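Local coordinates for protein activating signal cointegrator 1 complex subunit 2 (PDB 6YXQ) that binds polyubiquitin chains and recruits ASCC3 and ALKBH3 to sites of DNA alkylation damage, and also takes part in rescuing stalled ribosomes, at residues 42-47 with 59-63; 95-99 with 127-131. All coordinates share one frame; numbering follows the deposited sequence.

Interaction 1. Residues 42-47 with 59-63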
ATOM      1  N   VAL B  42      15.027  -5.056   3.261  1.00 83.55           N
ATOM      2  CA  VAL B  42      15.421  -3.686   2.960  1.00 95.58           C
ATOM      3  C   VAL B  42      14.182  -2.817   2.787  1.00 99.24           C
ATOM      4  O   VAL B  42      13.072  -3.294   2.533  1.00 86.68           O
ATOM      5  CB  VAL B  42      16.329  -3.588   1.716  1.00 94.47           C
ATOM      6  CG1 VAL B  42      17.517  -4.473   1.880  1.00 89.28           C
ATOM      7  CG2 VAL B  42      15.560  -3.929   0.443  1.00 83.12           C
ATOM      8  N   LEU B  43      14.386  -1.512   2.925  1.00 93.39           N
ATOM      9  CA  LEU B  43      13.311  -0.547   2.797  1.00 81.31           C
ATOM     10  C   LEU B  43      12.961  -0.327   1.331  1.00 93.08           C
ATOM     11  O   LEU B  43      13.738  -0.631   0.422  1.00 96.99           O
ATOM     12  CB  LEU B  43      13.706   0.779   3.446  1.00 68.99           C
ATOM     13  CG  LEU B  43      14.190   0.643   4.887  1.00 81.53           C
ATOM     14  CD1 LEU B  43      15.310   1.624   5.159  1.00 87.38           C
ATOM     15  CD2 LEU B  43      13.045   0.837   5.872  1.00 81.47           C
ATOM     16  N   TYR B  44      11.771   0.225   1.115  1.00 97.28           N
ATOM     17  CA  TYR B  44      11.240   0.476  -0.215  1.00 83.88           C
ATOM     18  C   TYR B  44      11.430   1.946  -0.576  1.00 89.04           C
ATOM     19  O   TYR B  44      11.147   2.833   0.238  1.00 89.88           O
ATOM     20  CB  TYR B  44       9.760   0.088  -0.280  1.00 66.84           C
ATOM     21  CG  TYR B  44       9.054   0.492  -1.555  1.00 75.18           C
ATOM     22  CD1 TYR B  44       8.478   1.752  -1.689  1.00 76.96           C
ATOM     23  CD2 TYR B  44       8.952  -0.388  -2.624  1.00 80.31           C
ATOM     24  CE1 TYR B  44       7.834   2.126  -2.851  1.00 73.76           C
ATOM     25  CE2 TYR B  44       8.306  -0.020  -3.789  1.00 86.00           C
ATOM     26  CZ  TYR B  44       7.750   1.236  -3.895  1.00 81.45           C
ATOM     27  OH  TYR B  44       7.106   1.603  -5.051  1.00 87.95           O
ATOM     28  N   LYS B  45      11.919   2.196  -1.788  1.00 79.24           N
ATOM     29  CA  LYS B  45      11.974   3.530  -2.348  1.00 79.11           C
ATOM     30  C   LYS B  45      11.215   3.555  -3.670  1.00 91.97           C
ATOM     31  O   LYS B  45      11.331   2.618  -4.467  1.00102.16           O
ATOM     32  CB  LYS B  45      13.427   3.982  -2.569  1.00 88.45           C
ATOM     33  CG  LYS B  45      14.302   3.933  -1.320  1.00101.17           C
ATOM     34  CD  LYS B  45      15.233   5.139  -1.234  1.00116.93           C
ATOM     35  CE  LYS B  45      16.437   4.861  -0.340  1.00121.31           C
ATOM     36  NZ  LYS B  45      16.095   4.930   1.112  1.00124.99           N
ATOM     37  N   PRO B  46      10.425   4.592  -3.925  1.00 88.24           N
ATOM     38  CA  PRO B  46       9.607   4.631  -5.143  1.00 82.48           C
ATOM     39  C   PRO B  46      10.457   4.910  -6.370  1.00 87.24           C
ATOM     40  O   PRO B  46      11.603   5.369  -6.250  1.00 92.36           O
ATOM     41  CB  PRO B  46       8.627   5.780  -4.866  1.00 83.92           C
ATOM     42  CG  PRO B  46       9.368   6.670  -3.924  1.00 88.85           C
ATOM     43  CD  PRO B  46      10.196   5.763  -3.060  1.00 89.09           C
ATOM     44  N   PRO B  47       9.931   4.644  -7.565  1.00 85.86           N
ATOM     45  CA  PRO B  47      10.723   4.811  -8.802  1.00 97.58           C
ATOM     46  C   PRO B  47      11.047   6.268  -9.081  1.00103.25           C
ATOM     47  O   PRO B  47      10.386   7.172  -8.550  1.00112.51           O
ATOM     48  CB  PRO B  47       9.801   4.230  -9.888  1.00 86.81           C
ATOM     49  CG  PRO B  47       8.440   4.197  -9.284  1.00 73.13           C
ATOM     50  CD  PRO B  47       8.647   3.970  -7.823  1.00 66.91           C
ATOM     51  N   TYR B  59      16.239   1.514  -8.393  1.00 99.29           N
ATOM     52  CA  TYR B  59      14.920   1.141  -7.901  1.00 86.82           C
ATOM     53  C   TYR B  59      14.655  -0.341  -8.125  1.00 87.95           C
ATOM     54  O   TYR B  59      14.100  -1.012  -7.251  1.00 87.64           O
ATOM     55  CB  TYR B  59      13.825   1.977  -8.571  1.00 80.60           C
ATOM     56  CG  TYR B  59      12.487   1.265  -8.560  1.00 85.00           C
ATOM     57  CD1 TYR B  59      11.688   1.271  -7.423  1.00 96.13           C
ATOM     58  CD2 TYR B  59      12.038   0.556  -9.673  1.00 79.50           C
ATOM     59  CE1 TYR B  59      10.471   0.602  -7.399  1.00 95.59           C
ATOM     60  CE2 TYR B  59      10.825  -0.116  -9.656  1.00 75.69           C
ATOM     61  CZ  TYR B  59      10.048  -0.089  -8.515  1.00 85.60           C
ATOM     62  OH  TYR B  59       8.844  -0.751  -8.487  1.00 82.32           O
ATOM     63  N   LEU B  60      15.040  -0.867  -9.293  1.00 92.29           N
ATOM     64  CA  LEU B  60      14.742  -2.257  -9.627  1.00 87.16           C
ATOM     65  C   LEU B  60      15.459  -3.219  -8.689  1.00 80.24           C
ATOM     66  O   LEU B  60      14.873  -4.196  -8.219  1.00 72.90           O
ATOM     67  CB  LEU B  60      15.121  -2.543 -11.080  1.00 88.01           C
ATOM     68  CG  LEU B  60      14.113  -2.104 -12.141  1.00 88.82           C
ATOM     69  CD1 LEU B  60      14.654  -2.373 -13.533  1.00 96.84           C
ATOM     70  CD2 LEU B  60      12.788  -2.814 -11.928  1.00 88.23           C
ATOM     71  N   GLU B  61      16.737  -2.959  -8.413  1.00 77.73           N
ATOM     72  CA  GLU B  61      17.490  -3.774  -7.465  1.00 90.05           C
ATOM     73  C   GLU B  61      16.782  -3.834  -6.113  1.00101.53           C
ATOM     74  O   GLU B  61      16.453  -4.922  -5.597  1.00116.03           O
ATOM     75  CB  GLU B  61      18.901  -3.197  -7.320  1.00102.60           C
ATOM     76  CG  GLU B  61      19.954  -4.178  -6.836  1.00121.85           C
ATOM     77  CD  GLU B  61      21.264  -3.494  -6.462  1.00135.83           C
ATOM     78  OE1 GLU B  61      22.339  -4.046  -6.782  1.00137.08           O
ATOM     79  OE2 GLU B  61      21.216  -2.405  -5.849  1.00142.00           O
ATOM     80  N   ARG B  62      16.526  -2.654  -5.532  1.00 94.84           N
ATOM     81  CA  ARG B  62      15.865  -2.605  -4.227  1.00 87.86           C
ATOM     82  C   ARG B  62      14.508  -3.318  -4.264  1.00 86.59           C
ATOM     83  O   ARG B  62      14.176  -4.130  -3.381  1.00 82.13           O
ATOM     84  CB  ARG B  62      15.699  -1.151  -3.794  1.00 84.13           C
ATOM     85  CG  ARG B  62      15.603  -0.963  -2.302  1.00 88.12           C
ATOM     86  CD  ARG B  62      15.801   0.494  -1.942  1.00 85.58           C
ATOM     87  NE  ARG B  62      16.441   0.653  -0.641  1.00 92.03           N
ATOM     88  CZ  ARG B  62      17.723   0.960  -0.474  1.00104.32           C
ATOM     89  NH1 ARG B  62      18.228   1.094   0.743  1.00100.06           N
ATOM     90  NH2 ARG B  62      18.501   1.153  -1.530  1.00116.31           N
ATOM     91  N   ALA B  63      13.721  -3.041  -5.300  1.00 76.35           N
ATOM     92  CA  ALA B  63      12.381  -3.587  -5.369  1.00 76.28           C
ATOM     93  C   ALA B  63      12.395  -5.103  -5.509  1.00 87.10           C
ATOM     94  O   ALA B  63      11.504  -5.770  -4.974  1.00100.92           O
ATOM     95  CB  ALA B  63      11.615  -2.936  -6.523  1.00 81.35           C
TER

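Interaction 2. Residues 95-99 with 127-131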
ATOM      1  N   LEU B  95       7.443  -2.768   5.302  1.00 73.17           N
ATOM      2  CA  LEU B  95       6.049  -2.572   4.913  1.00 70.96           C
ATOM      3  C   LEU B  95       5.600  -1.135   5.162  1.00 79.74           C
ATOM      4  O   LEU B  95       4.879  -0.550   4.340  1.00 69.86           O
ATOM      5  CB  LEU B  95       5.156  -3.560   5.658  1.00 78.94           C
ATOM      6  CG  LEU B  95       5.300  -5.030   5.253  1.00 80.82           C
ATOM      7  CD1 LEU B  95       4.895  -5.956   6.388  1.00 73.25           C
ATOM      8  CD2 LEU B  95       4.475  -5.323   4.012  1.00 84.05           C
ATOM      9  N   ASP B  96       6.016  -0.551   6.291  1.00 78.99           N
ATOM     10  CA  ASP B  96       5.760   0.864   6.537  1.00 79.60           C
ATOM     11  C   ASP B  96       6.352   1.725   5.428  1.00 82.87           C
ATOM     12  O   ASP B  96       5.718   2.686   4.979  1.00 94.97           O
ATOM     13  CB  ASP B  96       6.331   1.271   7.896  1.00 90.83           C
ATOM     14  CG  ASP B  96       5.800   2.606   8.383  1.00 97.56           C
ATOM     15  OD1 ASP B  96       5.945   3.611   7.655  1.00106.38           O
ATOM     16  OD2 ASP B  96       5.236   2.651   9.496  1.00103.39           O
ATOM     17  N   SER B  97       7.566   1.393   4.976  1.00 82.15           N
ATOM     18  CA  SER B  97       8.204   2.141   3.896  1.00 76.63           C
ATOM     19  C   SER B  97       7.353   2.109   2.640  1.00 69.11           C
ATOM     20  O   SER B  97       7.101   3.149   2.012  1.00 82.49           O
ATOM     21  CB  SER B  97       9.583   1.558   3.594  1.00 79.25           C
ATOM     22  OG  SER B  97      10.210   1.104   4.775  1.00100.56           O
ATOM     23  N   TYR B  98       6.921   0.909   2.245  1.00 58.11           N
ATOM     24  CA  TYR B  98       6.102   0.793   1.042  1.00 57.21           C
ATOM     25  C   TYR B  98       4.817   1.599   1.186  1.00 71.76           C
ATOM     26  O   TYR B  98       4.490   2.420   0.326  1.00 69.10           O
ATOM     27  CB  TYR B  98       5.791  -0.672   0.725  1.00 55.46           C
ATOM     28  CG  TYR B  98       4.890  -0.843  -0.484  1.00 70.59           C
ATOM     29  CD1 TYR B  98       5.415  -0.865  -1.773  1.00 86.28           C
ATOM     30  CD2 TYR B  98       3.513  -0.969  -0.338  1.00 73.79           C
ATOM     31  CE1 TYR B  98       4.589  -1.012  -2.887  1.00 89.35           C
ATOM     32  CE2 TYR B  98       2.683  -1.116  -1.444  1.00 78.61           C
ATOM     33  CZ  TYR B  98       3.224  -1.138  -2.713  1.00 75.73           C
ATOM     34  OH  TYR B  98       2.399  -1.285  -3.807  1.00 69.99           O
ATOM     35  N   LEU B  99       4.083   1.396   2.283  1.00 73.96           N
ATOM     36  CA  LEU B  99       2.818   2.109   2.455  1.00 67.25           C
ATOM     37  C   LEU B  99       3.022   3.622   2.434  1.00 72.36           C
ATOM     38  O   LEU B  99       2.236   4.358   1.823  1.00 66.48           O
ATOM     39  CB  LEU B  99       2.148   1.680   3.758  1.00 70.56           C
ATOM     40  CG  LEU B  99       1.528   0.283   3.792  1.00 68.20           C
ATOM     41  CD1 LEU B  99       0.906   0.017   5.156  1.00 69.10           C
ATOM     42  CD2 LEU B  99       0.504   0.111   2.684  1.00 59.38           C
ATOM     43  N   VAL B 127       1.927  -7.028  -1.011  1.00 76.96           N
ATOM     44  CA  VAL B 127       1.718  -6.260   0.213  1.00 71.62           C
ATOM     45  C   VAL B 127       0.282  -6.402   0.696  1.00 69.44           C
ATOM     46  O   VAL B 127       0.028  -6.594   1.896  1.00 73.06           O
ATOM     47  CB  VAL B 127       2.090  -4.787  -0.015  1.00 70.80           C
ATOM     48  CG1 VAL B 127       1.548  -3.938   1.118  1.00 67.16           C
ATOM     49  CG2 VAL B 127       3.596  -4.636  -0.153  1.00 61.19           C
ATOM     50  N   PHE B 128      -0.685  -6.306  -0.223  1.00 58.23           N
ATOM     51  CA  PHE B 128      -2.068  -6.495   0.198  1.00 64.63           C
ATOM     52  C   PHE B 128      -2.276  -7.872   0.817  1.00 80.45           C
ATOM     53  O   PHE B 128      -2.972  -8.003   1.833  1.00 90.61           O
ATOM     54  CB  PHE B 128      -3.025  -6.299  -0.971  1.00 70.51           C
ATOM     55  CG  PHE B 128      -4.455  -6.531  -0.606  1.00 77.40           C
ATOM     56  CD1 PHE B 128      -5.144  -5.600   0.149  1.00 77.71           C
ATOM     57  CD2 PHE B 128      -5.108  -7.690  -0.992  1.00 88.15           C
ATOM     58  CE1 PHE B 128      -6.470  -5.814   0.500  1.00 80.88           C
ATOM     59  CE2 PHE B 128      -6.433  -7.910  -0.644  1.00 85.02           C
ATOM     60  CZ  PHE B 128      -7.114  -6.971   0.103  1.00 68.91           C
ATOM     61  N   LEU B 129      -1.675  -8.913   0.229  1.00 87.59           N
ATOM     62  CA  LEU B 129      -1.893 -10.258   0.763  1.00 87.70           C
ATOM     63  C   LEU B 129      -1.236 -10.433   2.128  1.00 86.86           C
ATOM     64  O   LEU B 129      -1.796 -11.096   3.012  1.00 87.37           O
ATOM     65  CB  LEU B 129      -1.390 -11.314  -0.220  1.00 73.57           C
ATOM     66  CG  LEU B 129      -2.075 -11.292  -1.585  1.00 73.04           C
ATOM     67  CD1 LEU B 129      -1.111 -11.728  -2.657  1.00 89.05           C
ATOM     68  CD2 LEU B 129      -3.323 -12.156  -1.592  1.00 70.92           C
ATOM     69  N   THR B 130      -0.052  -9.849   2.318  1.00 75.47           N
ATOM     70  CA  THR B 130       0.588  -9.872   3.632  1.00 76.22           C
ATOM     71  C   THR B 130      -0.298  -9.217   4.688  1.00 80.59           C
ATOM     72  O   THR B 130      -0.494  -9.755   5.791  1.00 89.66           O
ATOM     73  CB  THR B 130       1.937  -9.165   3.555  1.00 71.10           C
ATOM     74  OG1 THR B 130       2.709  -9.736   2.494  1.00 80.55           O
ATOM     75  CG2 THR B 130       2.686  -9.301   4.865  1.00 53.60           C
ATOM     76  N   PHE B 131      -0.845  -8.044   4.368  1.00 73.34           N
ATOM     77  CA  PHE B 131      -1.685  -7.381   5.357  1.00 70.62           C
ATOM     78  C   PHE B 131      -2.972  -8.156   5.606  1.00 71.82           C
ATOM     79  O   PHE B 131      -3.472  -8.162   6.736  1.00 81.81           O
ATOM     80  CB  PHE B 131      -1.951  -5.937   4.939  1.00 62.55           C
ATOM     81  CG  PHE B 131      -0.867  -5.006   5.372  1.00 58.80           C
ATOM     82  CD1 PHE B 131      -0.785  -4.593   6.693  1.00 64.58           C
ATOM     83  CD2 PHE B 131       0.120  -4.603   4.484  1.00 58.03           C
ATOM     84  CE1 PHE B 131       0.240  -3.758   7.115  1.00 77.09           C
ATOM     85  CE2 PHE B 131       1.153  -3.768   4.900  1.00 64.12           C
ATOM     86  CZ  PHE B 131       1.212  -3.344   6.216  1.00 68.63           C
TER

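Interaction 1. Residues 42-47 with 59-63
Arg-62 extends from helix 53-75 alongside the extended chain at Leu-43 to Lys-45. Its CG lies anti to the backbone N (chi1 -155°), which sends the chain off the helix toward that loop. CG then packs 4.0 Å from CG2 of Val-42 and lies close to the carbonyl oxygen of Leu-43. CD carries on past the same oxygen and meets CG of Lys-45 at 3.8 Å. A bend at chi3 sets the guanidinium so that Leu-43 O lies at its edge, in plane; NE gives this oxygen a weak hydrogen bond, 3.2 Å long and well off straight at 129°. CE of Lys-45 sits over one face of the guanidinium. The tip is held from outside: NH1 makes a salt bridge to Asp-32 of the ASCC3 chain.

The 42-47 segment belongs to the irregular linker between the N-terminal hairpin strand 25-29 and helix 53-75, laid back across the first turns of the helix it leads into.

One turn earlier, Tyr-59 takes over. CB of Pro-47 stands above the centre of its ring in a CH-pi contact, 4.2 Å from the centroid, while CB of Ala-63 covers the opposite face nearer the rim. At the ring edge, in plane, Lys-45 O approaches CD1 to 3.3 Å.

Interaction 2. Residues 95-99 with 127-131
Val-127 drives its CG2 methyl against one face of Tyr-98, 4.0 Å from the ring centroid and 22° off the normal, in a CH-pi contact displaced toward the rim. Nearest to that methyl is CD2 of the tyrosine, at 3.7 Å. Both branches of the valine take part: CG1, anti to the backbone N (chi1 166°), lies against CD2 and CE2 of the same ring, and it also sits at the edge of the Phe-131 ring, in plane, wedged between the two aromatics.

Phe-131, one turn further along helix 114-135, points the same way, toward helix 89-101, and the tip of its ring lies between two leucines. CD1 of Leu-99 reaches in against CZ at 3.5 Å. Leu-95 instead runs alongside the ring, antiparallel to it, its CD2 being 3.8 Å from CE2, and CB adds to the contact near CZ.

The two segments belong to neighbouring helices of the mainly helical N-terminal half of this ASCC2 fragment. Their axes come within 11.8 Å and run at 127° to each other, so the helices are inclined rather than strictly antiparallel, and the contacts across are apolar or CH-pi, with no hydrogen bond between the segments. An alanine in place of Tyr-98 is likely to leave both Val-127 methyls without the ring they pack on and open a gap between the helices, also costing Tyr-44 its edge-to-face partner.

Beside Phe-131, CD1 of Leu-95 reaches CG2 of Thr-130 at 4.3 Å, while the threonine hydroxyl bonds back to Ser-126 O in its own helix. Helix 53-75 closes over this side through Leu-70, which touches both Val-127 and Thr-130; Leu-168 of helix 162-172 packs on Phe-131.

Interaction 1 closes along the chain before interaction 2 opens, and their centres lie 13 Å apart on the same side of the chain's centre. Helix 53-75 serves both: its early turns carry 59-63, and further along it packs on 127-131. The contacts meet directly where Tyr-44 reaches helix 89-101: its CE2 is 3.6 Å from CD1 of Tyr-98, in an edge-to-face pair. Interaction 1 is partly buried and interaction 2 fully so. ASCC3 reaches both segment pairs, with salt bridges from its Arg-37 to Glu-61 and from its Arg-15 to Asp-96, so the linked helices help form the surface that ASCC2 presents to its partner.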